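Local coordinates for putative phosphonate binding protein for ABC transporter (Prochlorococcus marinus str. MIT 9301, PDB 5LQ5), which binds inorganic phosphite strongly, and methylphosphonate and phosphate only very weakly, probably as the periplasmic solute-binding component of an ABC transporter, at residues 89-94 and 197-202; 93-98 and 173-178. All coordinates share one frame; numbering follows the deposited sequence.

Starting at the N terminus, the chain first builds much of the six-stranded sheet of one lobe, then enters the other lobe through residues 89-94 and strand 92-97. Contact 2 (93-98 with 173-178) closes the shorter loop, bringing back strand 172-176 after an excursion that includes helix 127-139. Contact 1 (89-94 with 197-202) closes a longer loop around the first: the chain continues through helix 177-186 and returns as edge strand 194-199. The two loops therefore nest without crossing. Both contacts share Val-93 and Phe-94, so strand 92-97 lies between its two antiparallel neighbours, and beside the phosphite pocket Phe-90 of contact 1 packs on Asn-176 of contact 2.

Contact 1 (89-94 and 197-202); sequences EFKSVF and FWITPE
Thr-200 sits at the tight centre of this pairing. Its OG1, held in the crowded position between its own N and carbonyl carbon (chi1 73°), accepts the N-H of Ser-92 at 3.0 Å and donates to the carbonyl O of Pro-201, on a lone pair. The backbone N of Thr-200 answers with an almost straight bond to Ser-92 O (177° at the hydrogen). Its methyl CG2 lies 3.7 Å from Ser-92 CB and also meets the edge of the Phe-94 ring in plane. An alanine here lacks both OG1 and CG2, and would probably weaken the hold on the Ser-92 N-H and loosen the fit at the Phe-94 ring edge. Ser-92 OG turns elsewhere, to Tyr-203 and to the carbonyl of Ser-128. Further along, Phe-94 N binds Trp-198 O at 2.8 Å, while Phe-94 O takes two donors, Phe-197 N at 2.8 Å and Trp-198 N at 3.2 Å, the latter from above the carbonyl plane. Two residues facing one make this a classic beta bulge in the antiparallel pair formed by strands 92-97 and 194-199. Phe-94 and Trp-198 run side by side in the same direction, CD2 of the phenyl reaching the indole edge at CE3 (3.7 Å) with the planes inclined at 47°; Pro-133 of helix 127-139 also packs against Phe-94. Around Glu-89, Lys-91 and Glu-202 the packing loosens and opens to solvent. The extended chain of Lys-91 lies alongside that of Glu-202, CE to CG 3.6 Å, yet its NZ stays 4.5 Å from Glu-202 OE2, too far for a salt bridge. Glu-89, poorly ordered, touches Glu-202 through CB, and the backbones meet there in a CA-H...O contact from Glu-202 CA to Phe-90 O.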
# COMPACT_ATOMS: atom_id res chain seq x y z
N GLU A 89 4.98 9.89 -6.53
CA GLU A 89 6.13 9.35 -7.29
C GLU A 89 6.65 8.03 -6.69
O GLU A 89 7.85 7.86 -6.40
CB GLU A 89 7.27 10.39 -7.40
CG GLU A 89 7.87 10.84 -6.07
CD GLU A 89 7.51 12.27 -5.71
OE1 GLU A 89 6.31 12.59 -5.70
OE2 GLU A 89 8.42 13.09 -5.44
N PHE A 90 5.70 7.10 -6.51
CA PHE A 90 5.95 5.86 -5.78
C PHE A 90 6.62 4.85 -6.72
O PHE A 90 6.39 4.87 -7.92
CB PHE A 90 4.64 5.30 -5.19
CG PHE A 90 4.84 4.50 -3.94
CD1 PHE A 90 5.02 5.14 -2.74
CD2 PHE A 90 4.91 3.10 -3.95
CE1 PHE A 90 5.28 4.46 -1.58
CE2 PHE A 90 5.16 2.40 -2.77
CZ PHE A 90 5.36 3.09 -1.58
N LYS A 91 7.40 3.95 -6.13
CA LYS A 91 8.15 2.93 -6.86
C LYS A 91 8.07 1.55 -6.20
O LYS A 91 7.90 1.43 -4.99
CB LYS A 91 9.63 3.30 -7.00
CG LYS A 91 9.85 4.61 -7.72
CD LYS A 91 11.32 4.98 -7.62
CE LYS A 91 11.60 6.26 -8.40
NZ LYS A 91 13.07 6.52 -8.39
N SER A 92 8.20 0.53 -7.05
CA SER A 92 8.41 -0.83 -6.60
C SER A 92 9.87 -1.21 -6.78
O SER A 92 10.62 -0.61 -7.57
CB SER A 92 7.56 -1.82 -7.39
OG SER A 92 6.17 -1.52 -7.32
N VAL A 93 10.23 -2.28 -6.09
CA VAL A 93 11.46 -3.02 -6.32
C VAL A 93 11.17 -4.47 -6.64
O VAL A 93 10.21 -5.09 -6.13
CB VAL A 93 12.44 -2.95 -5.13
CG1 VAL A 93 12.87 -1.50 -4.92
CG2 VAL A 93 11.87 -3.55 -3.84
N PHE A 94 11.96 -4.98 -7.56
CA PHE A 94 12.11 -6.39 -7.77
C PHE A 94 13.33 -6.86 -6.99
O PHE A 94 14.40 -6.23 -7.08
CB PHE A 94 12.28 -6.73 -9.24
CG PHE A 94 11.00 -6.60 -10.06
CD1 PHE A 94 10.29 -7.71 -10.47
CD2 PHE A 94 10.53 -5.36 -10.43
CE1 PHE A 94 9.15 -7.58 -11.25
CE2 PHE A 94 9.37 -5.21 -11.19
CZ PHE A 94 8.67 -6.32 -11.60
N PHE A 197 17.21 -6.20 -7.40
CA PHE A 197 17.29 -6.57 -8.83
C PHE A 197 16.98 -5.42 -9.76
O PHE A 197 17.71 -5.18 -10.73
CB PHE A 197 16.43 -7.82 -9.14
CG PHE A 197 16.53 -8.32 -10.56
CD1 PHE A 197 17.69 -8.92 -11.03
CD2 PHE A 197 15.47 -8.20 -11.44
CE1 PHE A 197 17.77 -9.37 -12.34
CE2 PHE A 197 15.55 -8.68 -12.73
CZ PHE A 197 16.73 -9.25 -13.20
N TRP A 198 15.88 -4.72 -9.49
CA TRP A 198 15.43 -3.59 -10.32
C TRP A 198 14.53 -2.65 -9.54
O TRP A 198 13.73 -3.10 -8.71
CB TRP A 198 14.75 -4.07 -11.60
CG TRP A 198 14.49 -3.04 -12.64
CD1 TRP A 198 15.44 -2.27 -13.26
CD2 TRP A 198 13.24 -2.68 -13.23
NE1 TRP A 198 14.86 -1.45 -14.18
CE2 TRP A 198 13.51 -1.67 -14.19
CE3 TRP A 198 11.91 -3.09 -13.04
CZ2 TRP A 198 12.51 -1.08 -14.96
CZ3 TRP A 198 10.92 -2.50 -13.82
CH2 TRP A 198 11.22 -1.50 -14.75
N ILE A 199 14.68 -1.35 -9.81
CA ILE A 199 13.78 -0.30 -9.33
C ILE A 199 12.92 0.18 -10.51
O ILE A 199 13.42 0.50 -11.58
CB ILE A 199 14.53 0.90 -8.68
CG1 ILE A 199 15.39 0.45 -7.51
CG2 ILE A 199 13.54 1.98 -8.27
CD1 ILE A 199 16.43 1.50 -7.10
N THR A 200 11.61 0.20 -10.30
CA THR A 200 10.66 0.58 -11.35
C THR A 200 10.53 2.08 -11.59
O THR A 200 10.92 2.89 -10.73
CB THR A 200 9.24 0.06 -11.05
OG1 THR A 200 8.62 0.82 -9.98
CG2 THR A 200 9.25 -1.47 -10.68
N PRO A 201 9.91 2.46 -12.73
CA PRO A 201 9.41 3.82 -12.88
C PRO A 201 8.37 4.18 -11.82
O PRO A 201 7.85 3.31 -11.11
CB PRO A 201 8.76 3.80 -14.27
CG PRO A 201 9.43 2.71 -15.01
CD PRO A 201 9.68 1.67 -13.96
N GLU A 202 8.11 5.47 -11.73
CA GLU A 202 7.16 6.05 -10.76
C GLU A 202 5.70 5.93 -11.18
O GLU A 202 5.39 5.92 -12.38
CB GLU A 202 7.44 7.55 -10.53
CG GLU A 202 8.82 7.84 -9.96
CD GLU A 202 9.40 9.20 -10.34
OE1 GLU A 202 9.17 9.68 -11.46
OE2 GLU A 202 10.12 9.78 -9.51

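Contact 2 (93-98 and 173-178); sequences VFVVNK and GALNKQ
Ala-174 sets its methyl squarely over one face of the Phe-94 ring: CB lies 4.1 Å from the ring centroid and 11° off the normal, a CH-pi contact. Pro-133 of helix 127-139 packs on both residues. On the opposite face of the sheet Val-93 and Leu-175 run alongside each other in the same direction, with Val-93 CG2 3.9 Å from Leu-175 CD2. Leu-175 holds CG in the crowded position between N and the carbonyl carbon (chi1 68°), and its CD2 also reaches Val-95 CG2, at 4.0 Å, the two side chains crossing at about a right angle. The other branch of Val-93, CG1, meets the CG of Lys-177 at 3.7 Å, again nearly perpendicular; the lysine's NZ runs on to a salt bridge with Glu-181. Beneath these side chains lie two antiparallel hydrogen-bonded pairs, Val-93 with Leu-175 and Val-95 with Gly-173, each closed by two N-H...O bonds. Strand 172-176 then passes directly into helix 177-186 at its N-cap, Asn-176, whose OD1 caps Val-179 N and whose ND2 bonds Tyr-206 of the phosphite pocket: a helix N-cap in the second shell of that pocket, in the interlobe cleft of a periplasmic binding protein.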
# COMPACT_ATOMS: atom_id res chain seq x y z
N VAL A 93 10.23 -2.28 -6.09
CA VAL A 93 11.46 -3.02 -6.32
C VAL A 93 11.17 -4.47 -6.64
O VAL A 93 10.21 -5.09 -6.13
CB VAL A 93 12.44 -2.95 -5.13
CG1 VAL A 93 12.87 -1.50 -4.92
CG2 VAL A 93 11.87 -3.55 -3.84
N PHE A 94 11.96 -4.98 -7.56
CA PHE A 94 12.11 -6.39 -7.77
C PHE A 94 13.33 -6.86 -6.99
O PHE A 94 14.40 -6.23 -7.08
CB PHE A 94 12.28 -6.73 -9.24
CG PHE A 94 11.00 -6.60 -10.06
CD1 PHE A 94 10.29 -7.71 -10.47
CD2 PHE A 94 10.53 -5.36 -10.43
CE1 PHE A 94 9.15 -7.58 -11.25
CE2 PHE A 94 9.37 -5.21 -11.19
CZ PHE A 94 8.67 -6.32 -11.60
N VAL A 95 13.18 -7.94 -6.24
CA VAL A 95 14.24 -8.55 -5.46
C VAL A 95 14.44 -10.00 -5.86
O VAL A 95 13.47 -10.68 -6.28
CB VAL A 95 14.03 -8.43 -3.96
CG1 VAL A 95 13.94 -6.99 -3.52
CG2 VAL A 95 12.83 -9.21 -3.48
N VAL A 96 15.68 -10.47 -5.72
CA VAL A 96 16.04 -11.84 -6.01
C VAL A 96 16.83 -12.46 -4.88
O VAL A 96 17.54 -11.77 -4.15
CB VAL A 96 16.82 -12.01 -7.32
CG1 VAL A 96 15.94 -11.63 -8.52
CG2 VAL A 96 18.09 -11.16 -7.31
N ASN A 97 16.69 -13.78 -4.74
CA ASN A 97 17.43 -14.55 -3.76
C ASN A 97 18.88 -14.61 -4.28
O ASN A 97 19.13 -14.82 -5.47
CB ASN A 97 16.86 -15.95 -3.61
CG ASN A 97 17.52 -16.74 -2.50
OD1 ASN A 97 18.65 -17.16 -2.63
ND2 ASN A 97 16.81 -16.93 -1.40
N LYS A 98 19.82 -14.40 -3.35
CA LYS A 98 21.28 -14.45 -3.66
C LYS A 98 21.76 -15.73 -4.29
O LYS A 98 22.75 -15.73 -5.02
CB LYS A 98 22.06 -14.32 -2.39
CG LYS A 98 22.14 -12.89 -1.97
CD LYS A 98 22.98 -12.77 -0.73
CE LYS A 98 22.43 -11.69 0.16
NZ LYS A 98 22.66 -10.35 -0.41
N GLY A 173 10.69 -11.74 -6.35
CA GLY A 173 9.41 -11.10 -6.08
C GLY A 173 9.46 -9.59 -6.26
O GLY A 173 10.51 -9.03 -6.60
N ALA A 174 8.32 -8.94 -6.11
CA ALA A 174 8.18 -7.51 -6.21
C ALA A 174 7.42 -6.93 -5.07
O ALA A 174 6.44 -7.53 -4.59
CB ALA A 174 7.51 -7.12 -7.53
N LEU A 175 7.83 -5.74 -4.65
CA LEU A 175 7.20 -5.08 -3.51
C LEU A 175 7.41 -3.58 -3.48
O LEU A 175 8.22 -3.03 -4.22
CB LEU A 175 7.65 -5.70 -2.17
CG LEU A 175 9.12 -5.47 -1.82
CD1 LEU A 175 9.22 -5.31 -0.31
CD2 LEU A 175 9.98 -6.61 -2.33
N ASN A 176 6.66 -2.96 -2.58
CA ASN A 176 6.79 -1.55 -2.13
C ASN A 176 8.27 -1.22 -1.81
O ASN A 176 8.89 -1.86 -0.96
CB ASN A 176 5.88 -1.44 -0.90
CG ASN A 176 5.94 -0.11 -0.20
OD1 ASN A 176 6.99 0.51 -0.08
ND2 ASN A 176 4.79 0.33 0.31
N LYS A 177 8.82 -0.19 -2.43
CA LYS A 177 10.28 0.14 -2.27
C LYS A 177 10.58 0.66 -0.85
O LYS A 177 11.62 0.35 -0.26
CB LYS A 177 10.72 1.17 -3.32
CG LYS A 177 12.16 1.68 -3.13
CD LYS A 177 12.57 2.42 -4.40
CE LYS A 177 14.02 2.91 -4.34
NZ LYS A 177 14.12 4.15 -3.54
N GLN A 178 9.66 1.45 -0.29
CA GLN A 178 9.79 1.94 1.11
C GLN A 178 9.85 0.81 2.14
O GLN A 178 10.61 0.84 3.08
CB GLN A 178 8.66 2.92 1.47
CG GLN A 178 8.90 3.70 2.75
CD GLN A 178 10.04 4.70 2.60
OE1 GLN A 178 9.97 5.59 1.77
NE2 GLN A 178 11.10 4.54 3.40